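Local structure of eukaryotic initiation factor 4F subunit p150 (Saccharomyces cerevisiae, 2VSO) at residues D272-E275 with L276-K280; N45-L49 with E50-A54; S168-R171 with R172-L176; D32-E35 with V36-M40. The protein helps assemble the translation apparatus at the mRNA cap as part of eIF4F, the piece here being its middle, eIF4A-binding MIF4G domain. One frame throughout, in Å; residues are numbered along the deposited sequence.

Overall arrangement
All four contacts are local, along a helix or at one of its ends, in an all-helical chain. Contacts 1 and 4 lie at the surface on opposite sides of the chain's centre, with their own centres about 46 Å apart. Contact 4 starts helix 33-45, and contact 2 links that helix to helix 52-64. Contact 3 lies nearest the centre of the chain, about 10 Å between centres, and is partly buried. Its two arginines share one carboxylate, D88 of helix 73-88. Within contacts 1 and 4 opposite charges come near without salt bridges. Contact 2 mixes a threonine bond with leucine-phenylalanine packing. It also has the most residues near another protein chain.

Contact 1: D272-E275 with L276-K280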
loop_
_atom_site.group_PDB
_atom_site.type_symbol
_atom_site.label_atom_id
_atom_site.label_comp_id
_atom_site.label_asym_id
_atom_site.label_seq_id
_atom_site.Cartn_x
_atom_site.Cartn_y
_atom_site.Cartn_z
ATOM N N ASP C 272 13.146 -11.365 -15.264
ATOM C CA ASP C 272 11.971 -12.226 -15.203
ATOM C C ASP C 272 10.985 -12.127 -16.372
ATOM O O ASP C 272 10.431 -13.152 -16.754
ATOM C CB ASP C 272 11.258 -12.081 -13.861
ATOM C CG ASP C 272 12.069 -12.665 -12.711
ATOM O OD1 ASP C 272 13.228 -13.069 -12.953
ATOM O OD2 ASP C 272 11.553 -12.724 -11.575
ATOM N N ILE C 273 10.755 -10.933 -16.943
ATOM C CA ILE C 273 9.972 -10.881 -18.197
ATOM C C ILE C 273 10.762 -11.437 -19.370
ATOM O O ILE C 273 10.183 -12.028 -20.272
ATOM C CB ILE C 273 9.400 -9.479 -18.599
ATOM C CG1 ILE C 273 10.099 -8.353 -17.854
ATOM C CG2 ILE C 273 7.867 -9.430 -18.463
ATOM C CD1 ILE C 273 11.227 -7.746 -18.634
ATOM N N LYS C 274 12.079 -11.248 -19.337
ATOM C CA LYS C 274 12.968 -11.762 -20.374
ATOM C C LYS C 274 12.906 -13.285 -20.437
ATOM O O LYS C 274 12.904 -13.861 -21.511
ATOM C CB LYS C 274 14.396 -11.288 -20.136
ATOM C CG LYS C 274 15.261 -11.199 -21.366
ATOM C CD LYS C 274 15.426 -12.534 -22.056
ATOM C CE LYS C 274 15.768 -12.348 -23.524
ATOM N NZ LYS C 274 16.084 -13.636 -24.183
ATOM N N GLU C 275 12.823 -13.930 -19.281
ATOM C CA GLU C 275 12.732 -15.383 -19.232
ATOM C C GLU C 275 11.316 -15.813 -19.522
ATOM O O GLU C 275 11.090 -16.857 -20.123
ATOM C CB GLU C 275 13.167 -15.941 -17.870
ATOM C CG GLU C 275 12.817 -17.421 -17.701
ATOM C CD GLU C 275 13.155 -17.984 -16.331
ATOM O OE1 GLU C 275 13.085 -19.223 -16.159
ATOM O OE2 GLU C 275 13.491 -17.192 -15.428
ATOM N N LEU C 276 10.360 -15.003 -19.080
ATOM C CA LEU C 276 8.955 -15.300 -19.308
ATOM C C LEU C 276 8.587 -15.275 -20.792
ATOM O O LEU C 276 7.841 -16.122 -21.249
ATOM C CB LEU C 276 8.053 -14.355 -18.521
ATOM C CG LEU C 276 6.556 -14.633 -18.691
ATOM C CD1 LEU C 276 6.250 -16.074 -18.376
ATOM C CD2 LEU C 276 5.733 -13.720 -17.823
ATOM N N ARG C 277 9.112 -14.310 -21.542
ATOM C CA ARG C 277 8.805 -14.212 -22.958
ATOM C C ARG C 277 9.645 -15.188 -23.772
ATOM O O ARG C 277 9.134 -15.881 -24.639
ATOM C CB ARG C 277 8.952 -12.766 -23.483
ATOM C CG ARG C 277 9.389 -12.698 -24.933
ATOM C CD ARG C 277 8.675 -11.601 -25.717
ATOM N NE ARG C 277 8.665 -11.835 -27.166
ATOM C CZ ARG C 277 9.549 -11.325 -28.016
ATOM N NH1 ARG C 277 10.535 -10.560 -27.572
ATOM N NH2 ARG C 277 9.453 -11.585 -29.313
ATOM N N HIS C 278 10.931 -15.260 -23.464
ATOM C CA HIS C 278 11.859 -16.045 -24.260
ATOM C C HIS C 278 11.876 -17.546 -23.941
ATOM O O HIS C 278 11.798 -18.371 -24.845
ATOM C CB HIS C 278 13.267 -15.466 -24.139
ATOM C CG HIS C 278 14.279 -16.173 -24.978
ATOM N ND1 HIS C 278 15.127 -17.130 -24.469
ATOM C CD2 HIS C 278 14.563 -16.080 -26.295
ATOM C CE1 HIS C 278 15.897 -17.590 -25.437
ATOM N NE2 HIS C 278 15.573 -16.972 -26.557
ATOM N N ASP C 279 11.972 -17.898 -22.662
ATOM C CA ASP C 279 12.149 -19.291 -22.266
ATOM C C ASP C 279 10.842 -20.000 -21.950
ATOM O O ASP C 279 10.635 -21.132 -22.364
ATOM C CB ASP C 279 13.080 -19.395 -21.055
ATOM C CG ASP C 279 14.472 -18.872 -21.337
ATOM O OD1 ASP C 279 15.029 -18.173 -20.463
ATOM O OD2 ASP C 279 15.009 -19.158 -22.431
ATOM N N LYS C 280 9.976 -19.339 -21.191
ATOM C CA LYS C 280 8.736 -19.950 -20.724
ATOM C C LYS C 280 7.593 -19.720 -21.714
ATOM O O LYS C 280 6.549 -20.362 -21.642
ATOM C CB LYS C 280 8.368 -19.420 -19.334
ATOM C CG LYS C 280 9.290 -19.884 -18.212
ATOM C CD LYS C 280 9.382 -21.409 -18.167
ATOM C CE LYS C 280 10.329 -21.902 -17.073
ATOM N NZ LYS C 280 9.774 -21.708 -15.703
#
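Main-chain bonds tie D272-E275 to L276-K280, each N-H reaching back four residues: L276 N to D272 O, R277 N to I273 O, H278 N to K274 O and D279 N to E275 O. E275 O takes a second donor, K280 N, at 2.9 Å. That bond spans five residues, a wider, pi-type turn. One carbonyl oxygen is thus gripped twice.

K274 and H278 lie side by side and point the same way. The K274 chain bends at chi2 (-61°), and this turns its amine along the helix toward the imidazole. K274 NZ sits over one ring face, toward the rim, 3.2 Å from H278 CG. The ring also bonds its sequence neighbour: H278 ND1 donates to D279 OD2 at 2.9 Å. The acceptor is met from above the carboxylate plane, and the bond is not straight, at 139°. It is a His-carboxylate pair.

This is the C-terminal part of helix 264-278, the last helix of this chain, in the MIF4G domain, a HEAT-type helical domain. I273 faces inward and packs on helices 211-228 and 242-257. R277 turns its guanidinium away to a salt bridge with D247. The D272 carboxylate pairs with a basic side chain on the chain of another protein in the assembly.

E275 reaches out with an extended chain and crosses D279 at about a right angle, E275 CG lying 3.6 Å from D279 OD1. Alongside it runs K280. K280 NZ stays 4.2 Å from E275 OE1, opposite in charge and near, but beyond a salt bridge.

Contact 2: N45-L49 with E50-A54; sequences NKLTL and EMFDA
L49 to F52 form a type I beta turn that leads from the linker 45-49 into helix 52-64. The closing bond, F52 N to L49 O, is weak at 3.4 Å. A side chain adds a straighter tie: T48 OG1 accepts from M51 N at 3.2 Å, with an angle of 172°. The torsion chi1 of 67° sets OG1 between the backbone N and the carbonyl carbon of T48, where it faces the turn. M51 is the N-cap residue, so this hydroxyl holds an N-H right at the helix start. The same OG1 also bonds a polar side chain on the chain of another protein in the assembly.

The loop that holds this turn joins two successive helices, 33-45 and 52-64, of the MIF4G domain, whose helices stack in HEAT-like fashion. A valine in place of T48 would probably leave M51 N without its acceptor and the polar group of the other protein without its mate.

L47 and F52 lie side by side. L47 CD1 meets the ring obliquely, 3.7 Å from F52 CD2. T48 O lies at the edge of the F52 ring, 3.3 Å from F52 CB. Both L47 and F52 also pack on M95 of helix 93-106.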
loop_
_atom_site.group_PDB
_atom_site.type_symbol
_atom_site.label_atom_id
_atom_site.label_comp_id
_atom_site.label_asym_id
_atom_site.label_seq_id
_atom_site.Cartn_x
_atom_site.Cartn_y
_atom_site.Cartn_z
ATOM N N ASN C 45 -15.680 8.223 -7.580
ATOM C CA ASN C 45 -15.137 8.085 -6.231
ATOM C C ASN C 45 -15.737 6.888 -5.508
ATOM O O ASN C 45 -15.142 6.361 -4.575
ATOM C CB ASN C 45 -15.417 9.339 -5.391
ATOM C CG ASN C 45 -14.518 10.505 -5.751
ATOM O OD1 ASN C 45 -13.380 10.325 -6.213
ATOM N ND2 ASN C 45 -15.033 11.717 -5.543
ATOM N N LYS C 46 -16.925 6.476 -5.937
ATOM C CA LYS C 46 -17.657 5.385 -5.297
ATOM C C LYS C 46 -17.386 4.043 -5.962
ATOM O O LYS C 46 -17.798 3.002 -5.455
ATOM C CB LYS C 46 -19.166 5.643 -5.357
ATOM C CG LYS C 46 -19.615 6.871 -4.669
ATOM C CD LYS C 46 -21.133 6.991 -4.713
ATOM C CE LYS C 46 -21.607 8.018 -3.701
ATOM N NZ LYS C 46 -23.049 8.272 -3.818
ATOM N N LEU C 47 -16.715 4.069 -7.105
ATOM C CA LEU C 47 -16.486 2.845 -7.861
ATOM C C LEU C 47 -15.580 1.881 -7.108
ATOM O O LEU C 47 -14.385 2.126 -6.950
ATOM C CB LEU C 47 -15.896 3.143 -9.239
ATOM C CG LEU C 47 -15.835 1.896 -10.122
ATOM C CD1 LEU C 47 -17.234 1.448 -10.515
ATOM C CD2 LEU C 47 -14.973 2.122 -11.356
ATOM N N THR C 48 -16.161 0.788 -6.631
ATOM C CA THR C 48 -15.375 -0.303 -6.069
ATOM C C THR C 48 -15.812 -1.609 -6.707
ATOM O O THR C 48 -16.782 -1.658 -7.464
ATOM C CB THR C 48 -15.543 -0.404 -4.558
ATOM O OG1 THR C 48 -16.887 -0.789 -4.249
ATOM C CG2 THR C 48 -15.242 0.930 -3.914
ATOM N N LEU C 49 -15.098 -2.676 -6.401
ATOM C CA LEU C 49 -15.466 -3.966 -6.937
ATOM C C LEU C 49 -16.842 -4.349 -6.409
ATOM O O LEU C 49 -17.714 -4.778 -7.161
ATOM C CB LEU C 49 -14.436 -5.012 -6.541
ATOM C CG LEU C 49 -14.665 -6.368 -7.197
ATOM C CD1 LEU C 49 -14.923 -6.190 -8.688
ATOM C CD2 LEU C 49 -13.479 -7.287 -6.940
ATOM N N GLU C 50 -17.032 -4.184 -5.110
ATOM C CA GLU C 50 -18.302 -4.511 -4.480
ATOM C C GLU C 50 -19.476 -3.779 -5.153
ATOM O O GLU C 50 -20.424 -4.418 -5.609
ATOM C CB GLU C 50 -18.240 -4.189 -2.983
ATOM C CG GLU C 50 -19.510 -4.508 -2.212
ATOM C CD GLU C 50 -19.397 -4.195 -0.723
ATOM O OE1 GLU C 50 -20.379 -3.688 -0.141
ATOM O OE2 GLU C 50 -18.324 -4.449 -0.135
ATOM N N MET C 51 -19.400 -2.448 -5.224
ATOM C CA MET C 51 -20.503 -1.620 -5.722
ATOM C C MET C 51 -20.462 -1.373 -7.233
ATOM O O MET C 51 -21.017 -0.394 -7.731
ATOM C CB MET C 51 -20.517 -0.268 -5.002
ATOM C CG MET C 51 -20.929 -0.348 -3.548
ATOM S SD MET C 51 -22.447 -1.318 -3.349
ATOM C CE MET C 51 -23.568 -0.397 -4.408
ATOM N N PHE C 52 -19.825 -2.268 -7.964
ATOM C CA PHE C 52 -19.516 -2.001 -9.353
ATOM C C PHE C 52 -20.743 -1.952 -10.249
ATOM O O PHE C 52 -20.975 -0.958 -10.936
ATOM C CB PHE C 52 -18.519 -3.026 -9.897
ATOM C CG PHE C 52 -18.110 -2.774 -11.325
ATOM C CD1 PHE C 52 -18.863 -3.276 -12.373
ATOM C CD2 PHE C 52 -16.983 -2.030 -11.615
ATOM C CE1 PHE C 52 -18.493 -3.042 -13.691
ATOM C CE2 PHE C 52 -16.606 -1.798 -12.916
ATOM C CZ PHE C 52 -17.367 -2.301 -13.962
ATOM N N ASP C 53 -21.517 -3.030 -10.272
ATOM C CA ASP C 53 -22.654 -3.086 -11.182
ATOM C C ASP C 53 -23.641 -1.953 -10.914
ATOM O O ASP C 53 -24.150 -1.329 -11.846
ATOM C CB ASP C 53 -23.335 -4.448 -11.112
ATOM C CG ASP C 53 -22.449 -5.564 -11.635
ATOM O OD1 ASP C 53 -21.934 -5.428 -12.768
ATOM O OD2 ASP C 53 -22.272 -6.573 -10.913
ATOM N N ALA C 54 -23.891 -1.676 -9.638
ATOM C CA ALA C 54 -24.747 -0.562 -9.266
ATOM C C ALA C 54 -24.212 0.768 -9.796
ATOM O O ALA C 54 -24.977 1.607 -10.273
ATOM C CB ALA C 54 -24.920 -0.498 -7.755
#

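Contact 3: S168-R171 with R172-L176; sequences SAKR and RGLGL
R171 and R172 bring their guanidinium groups together on one side of the helix. R171 NH2 lies 3.1 Å from R172 NE, two donors side by side. The two planes stand 74° apart. R172 CG lies over one face of the R171 group, 3.7 Å from R171 NH2, and R172 NH2 lies at its edge, in plane. R171 gets there by a bend at chi3 (78°), which folds its end back toward its extended neighbour. S168 CB lies over one face of the R172 guanidinium, 4.4 Å from R172 NE.

K170 and L174 make a separate pair, side by side and pointing the same way, with K170 CE 4.0 Å from L174 CD1. Beneath them L174 N donates to K170 O at 2.8 Å, almost straight at 177°.

One carboxylate outside the helix probably accounts for the paired arginines. D88 OD2 forms salt bridges with both R171 NH2 and R172 NE, so the two positive groups gather round an anion. A methionine replacing R171 has no guanidinium, and D88 would probably lose one of its two arginine salt bridges and R172 CG the flat group it lies against. The K170 amine is placed by S210 and by D143 O.

The arrangement joins helices of a HEAT-type MIF4G domain: helix 163-185 shares a salt bridge with D88 of helix 73-88 and packs its K170-L174 side on helix 211-228.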
loop_
_atom_site.group_PDB
_atom_site.type_symbol
_atom_site.label_atom_id
_atom_site.label_comp_id
_atom_site.label_asym_id
_atom_site.label_seq_id
_atom_site.Cartn_x
_atom_site.Cartn_y
_atom_site.Cartn_z
ATOM N N SER C 168 3.616 15.092 -11.476
ATOM C CA SER C 168 2.246 14.693 -11.769
ATOM C C SER C 168 2.031 14.458 -13.270
ATOM O O SER C 168 1.227 13.618 -13.672
ATOM C CB SER C 168 1.276 15.749 -11.247
ATOM O OG SER C 168 1.472 15.946 -9.860
ATOM N N ALA C 169 2.759 15.211 -14.086
ATOM C CA ALA C 169 2.775 14.992 -15.518
ATOM C C ALA C 169 3.276 13.604 -15.907
ATOM O O ALA C 169 2.737 12.969 -16.819
ATOM C CB ALA C 169 3.617 16.042 -16.177
ATOM N N LYS C 170 4.319 13.139 -15.235
ATOM C CA LYS C 170 4.888 11.838 -15.552
ATOM C C LYS C 170 3.987 10.789 -14.937
ATOM O O LYS C 170 3.571 9.837 -15.591
ATOM C CB LYS C 170 6.310 11.723 -15.003
ATOM C CG LYS C 170 6.979 10.389 -15.248
ATOM C CD LYS C 170 8.421 10.415 -14.772
ATOM C CE LYS C 170 9.050 9.046 -14.830
ATOM N NZ LYS C 170 10.236 8.976 -13.940
ATOM N N ARG C 171 3.661 10.983 -13.673
ATOM C CA ARG C 171 2.807 10.045 -12.979
ATOM C C ARG C 171 1.553 9.783 -13.830
ATOM O O ARG C 171 1.201 8.632 -14.106
ATOM C CB ARG C 171 2.482 10.578 -11.581
ATOM C CG ARG C 171 1.361 9.869 -10.877
ATOM C CD ARG C 171 0.966 10.595 -9.603
ATOM N NE ARG C 171 0.139 11.769 -9.871
ATOM C CZ ARG C 171 -1.193 11.767 -9.864
ATOM N NH1 ARG C 171 -1.861 10.650 -9.600
ATOM N NH2 ARG C 171 -1.858 12.886 -10.121
ATOM N N ARG C 172 0.912 10.856 -14.282
ATOM C CA ARG C 172 -0.335 10.748 -15.040
ATOM C C ARG C 172 -0.134 10.146 -16.424
ATOM O O ARG C 172 -0.953 9.366 -16.888
ATOM C CB ARG C 172 -1.029 12.107 -15.141
ATOM C CG ARG C 172 -1.607 12.582 -13.822
ATOM C CD ARG C 172 -2.199 13.971 -13.936
ATOM N NE ARG C 172 -2.663 14.466 -12.644
ATOM C CZ ARG C 172 -3.140 15.690 -12.447
ATOM N NH1 ARG C 172 -3.213 16.543 -13.462
ATOM N NH2 ARG C 172 -3.543 16.065 -11.240
ATOM N N GLY C 173 0.955 10.508 -17.086
ATOM C CA GLY C 173 1.293 9.872 -18.346
ATOM C C GLY C 173 1.450 8.368 -18.185
ATOM O O GLY C 173 0.832 7.596 -18.915
ATOM N N LEU C 174 2.277 7.957 -17.223
ATOM C CA LEU C 174 2.509 6.540 -16.946
ATOM C C LEU C 174 1.242 5.831 -16.474
ATOM O O LEU C 174 1.043 4.666 -16.760
ATOM C CB LEU C 174 3.652 6.364 -15.935
ATOM C CG LEU C 174 4.975 6.722 -16.609
ATOM C CD1 LEU C 174 6.181 6.350 -15.768
ATOM C CD2 LEU C 174 5.018 6.031 -17.975
ATOM N N GLY C 175 0.396 6.535 -15.734
ATOM C CA GLY C 175 -0.887 5.989 -15.357
ATOM C C GLY C 175 -1.722 5.700 -16.599
ATOM O O GLY C 175 -2.495 4.743 -16.633
ATOM N N LEU C 176 -1.558 6.528 -17.625
ATOM C CA LEU C 176 -2.280 6.329 -18.874
ATOM C C LEU C 176 -1.786 5.129 -19.677
ATOM O O LEU C 176 -2.596 4.325 -20.128
ATOM C CB LEU C 176 -2.254 7.587 -19.732
ATOM C CG LEU C 176 -2.591 7.342 -21.197
ATOM C CD1 LEU C 176 -4.109 7.347 -21.427
ATOM C CD2 LEU C 176 -1.890 8.386 -22.039
#

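Contact 4: D32-E35 with V36-M40; sequences DKDE and VERKM
V36 N bonds back to D32 O at 3.0 Å where helix 33-45 begins, the first helix of this all-helical MIF4G piece. D32 is the N-cap. Its OD1 accepts from E35 N at 2.9 Å, a capping bond that gives E35 N an acceptor where no earlier helix turn can. The carboxylate would probably also suit the positive helix end.

The compact part is the backbone and the inner side. E37 N donates to both K33 O and D34 O, and D34 O takes R38 N as well. V36 is buried and packs on L31. One turn on, M40 meets helices 52-64 and 73-88.

The solvent side is looser. Pairs of opposite charge stand four residues apart without joining: K33 with E37, E35 with K39, D34 with R38. Even in the nearest pair, D34 OD1 stays 4.3 Å from R38 NE. K39 has a weak, long ion pair with E29. The aliphatic chain of K39 runs beside the carbonyl of E35, and K39 N bonds E35 O weakly.

D34 and R38 lie side by side, their flat groups 39° apart. R38 also packs on an acidic side chain on the chain of another protein in the assembly. Against the aspartate its bend at chi3 (76°) turns NE aside, and the carbon chain does the touching: D34 OD1 lies 3.3 Å from R38 CD.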
loop_
_atom_site.group_PDB
_atom_site.type_symbol
_atom_site.label_atom_id
_atom_site.label_comp_id
_atom_site.label_asym_id
_atom_site.label_seq_id
_atom_site.Cartn_x
_atom_site.Cartn_y
_atom_site.Cartn_z
ATOM N N ASP C 32 -26.290 19.952 -17.322
ATOM C CA ASP C 32 -25.243 20.838 -17.830
ATOM C C ASP C 32 -23.854 20.324 -17.444
ATOM O O ASP C 32 -23.736 19.484 -16.557
ATOM C CB ASP C 32 -25.455 22.267 -17.314
ATOM C CG ASP C 32 -25.722 22.315 -15.819
ATOM O OD1 ASP C 32 -25.132 21.488 -15.093
ATOM O OD2 ASP C 32 -26.517 23.176 -15.373
ATOM N N LYS C 33 -22.817 20.820 -18.118
ATOM C CA LYS C 33 -21.427 20.436 -17.846
ATOM C C LYS C 33 -21.147 20.171 -16.372
ATOM O O LYS C 33 -20.765 19.065 -16.001
ATOM C CB LYS C 33 -20.457 21.511 -18.344
ATOM C CG LYS C 33 -20.187 21.470 -19.832
ATOM C CD LYS C 33 -19.118 22.482 -20.221
ATOM C CE LYS C 33 -17.819 22.226 -19.468
ATOM N NZ LYS C 33 -16.692 23.017 -20.038
ATOM N N ASP C 34 -21.331 21.197 -15.544
ATOM C CA ASP C 34 -21.079 21.116 -14.105
ATOM C C ASP C 34 -21.814 19.959 -13.450
ATOM O O ASP C 34 -21.204 19.141 -12.768
ATOM C CB ASP C 34 -21.507 22.412 -13.425
ATOM C CG ASP C 34 -20.915 22.572 -12.043
ATOM O OD1 ASP C 34 -21.690 22.703 -11.067
ATOM O OD2 ASP C 34 -19.668 22.572 -11.942
ATOM N N GLU C 35 -23.127 19.896 -13.647
ATOM C CA GLU C 35 -23.931 18.819 -13.077
ATOM C C GLU C 35 -23.456 17.434 -13.515
ATOM O O GLU C 35 -23.684 16.444 -12.810
ATOM C CB GLU C 35 -25.409 19.009 -13.426
ATOM C CG GLU C 35 -26.097 20.093 -12.610
ATOM C CD GLU C 35 -27.519 20.360 -13.063
ATOM O OE1 GLU C 35 -27.907 19.853 -14.137
ATOM O OE2 GLU C 35 -28.246 21.079 -12.347
ATOM N N VAL C 36 -22.800 17.376 -14.678
ATOM C CA VAL C 36 -22.263 16.120 -15.207
ATOM C C VAL C 36 -20.835 15.824 -14.724
ATOM O O VAL C 36 -20.393 14.682 -14.767
ATOM C CB VAL C 36 -22.305 16.070 -16.754
ATOM C CG1 VAL C 36 -21.186 15.173 -17.309
ATOM C CG2 VAL C 36 -23.659 15.580 -17.222
ATOM N N GLU C 37 -20.112 16.848 -14.282
ATOM C CA GLU C 37 -18.794 16.629 -13.704
ATOM C C GLU C 37 -18.924 16.281 -12.222
ATOM O O GLU C 37 -18.081 15.578 -11.658
ATOM C CB GLU C 37 -17.889 17.850 -13.893
ATOM C CG GLU C 37 -17.150 17.856 -15.214
ATOM C CD GLU C 37 -16.370 19.137 -15.443
ATOM O OE1 GLU C 37 -15.943 19.753 -14.439
ATOM O OE2 GLU C 37 -16.182 19.522 -16.625
ATOM N N ARG C 38 -19.992 16.769 -11.602
ATOM C CA ARG C 38 -20.186 16.541 -10.183
ATOM C C ARG C 38 -20.722 15.139 -9.962
ATOM O O ARG C 38 -20.177 14.391 -9.156
ATOM C CB ARG C 38 -21.083 17.618 -9.552
ATOM C CG ARG C 38 -20.492 19.041 -9.640
ATOM C CD ARG C 38 -21.417 20.113 -9.057
ATOM N NE ARG C 38 -21.418 20.112 -7.598
ATOM C CZ ARG C 38 -20.548 20.778 -6.843
ATOM N NH1 ARG C 38 -19.596 21.511 -7.408
ATOM N NH2 ARG C 38 -20.630 20.707 -5.518
ATOM N N LYS C 39 -21.760 14.759 -10.693
ATOM C CA LYS C 39 -22.282 13.408 -10.555
ATOM C C LYS C 39 -21.239 12.390 -10.925
ATOM O O LYS C 39 -21.211 11.298 -10.355
ATOM C CB LYS C 39 -23.538 13.193 -11.384
ATOM C CG LYS C 39 -24.783 13.691 -10.669
ATOM C CD LYS C 39 -25.893 14.080 -11.629
ATOM C CE LYS C 39 -27.013 14.772 -10.877
ATOM N NZ LYS C 39 -28.170 15.072 -11.762
ATOM N N MET C 40 -20.368 12.746 -11.864
ATOM C CA MET C 40 -19.320 11.829 -12.299
ATOM C C MET C 40 -18.183 11.708 -11.288
ATOM O O MET C 40 -17.661 10.616 -11.086
ATOM C CB MET C 40 -18.772 12.215 -13.668
ATOM C CG MET C 40 -19.621 11.746 -14.829
ATOM S SD MET C 40 -19.767 9.959 -14.916
ATOM C CE MET C 40 -18.096 9.494 -15.380
#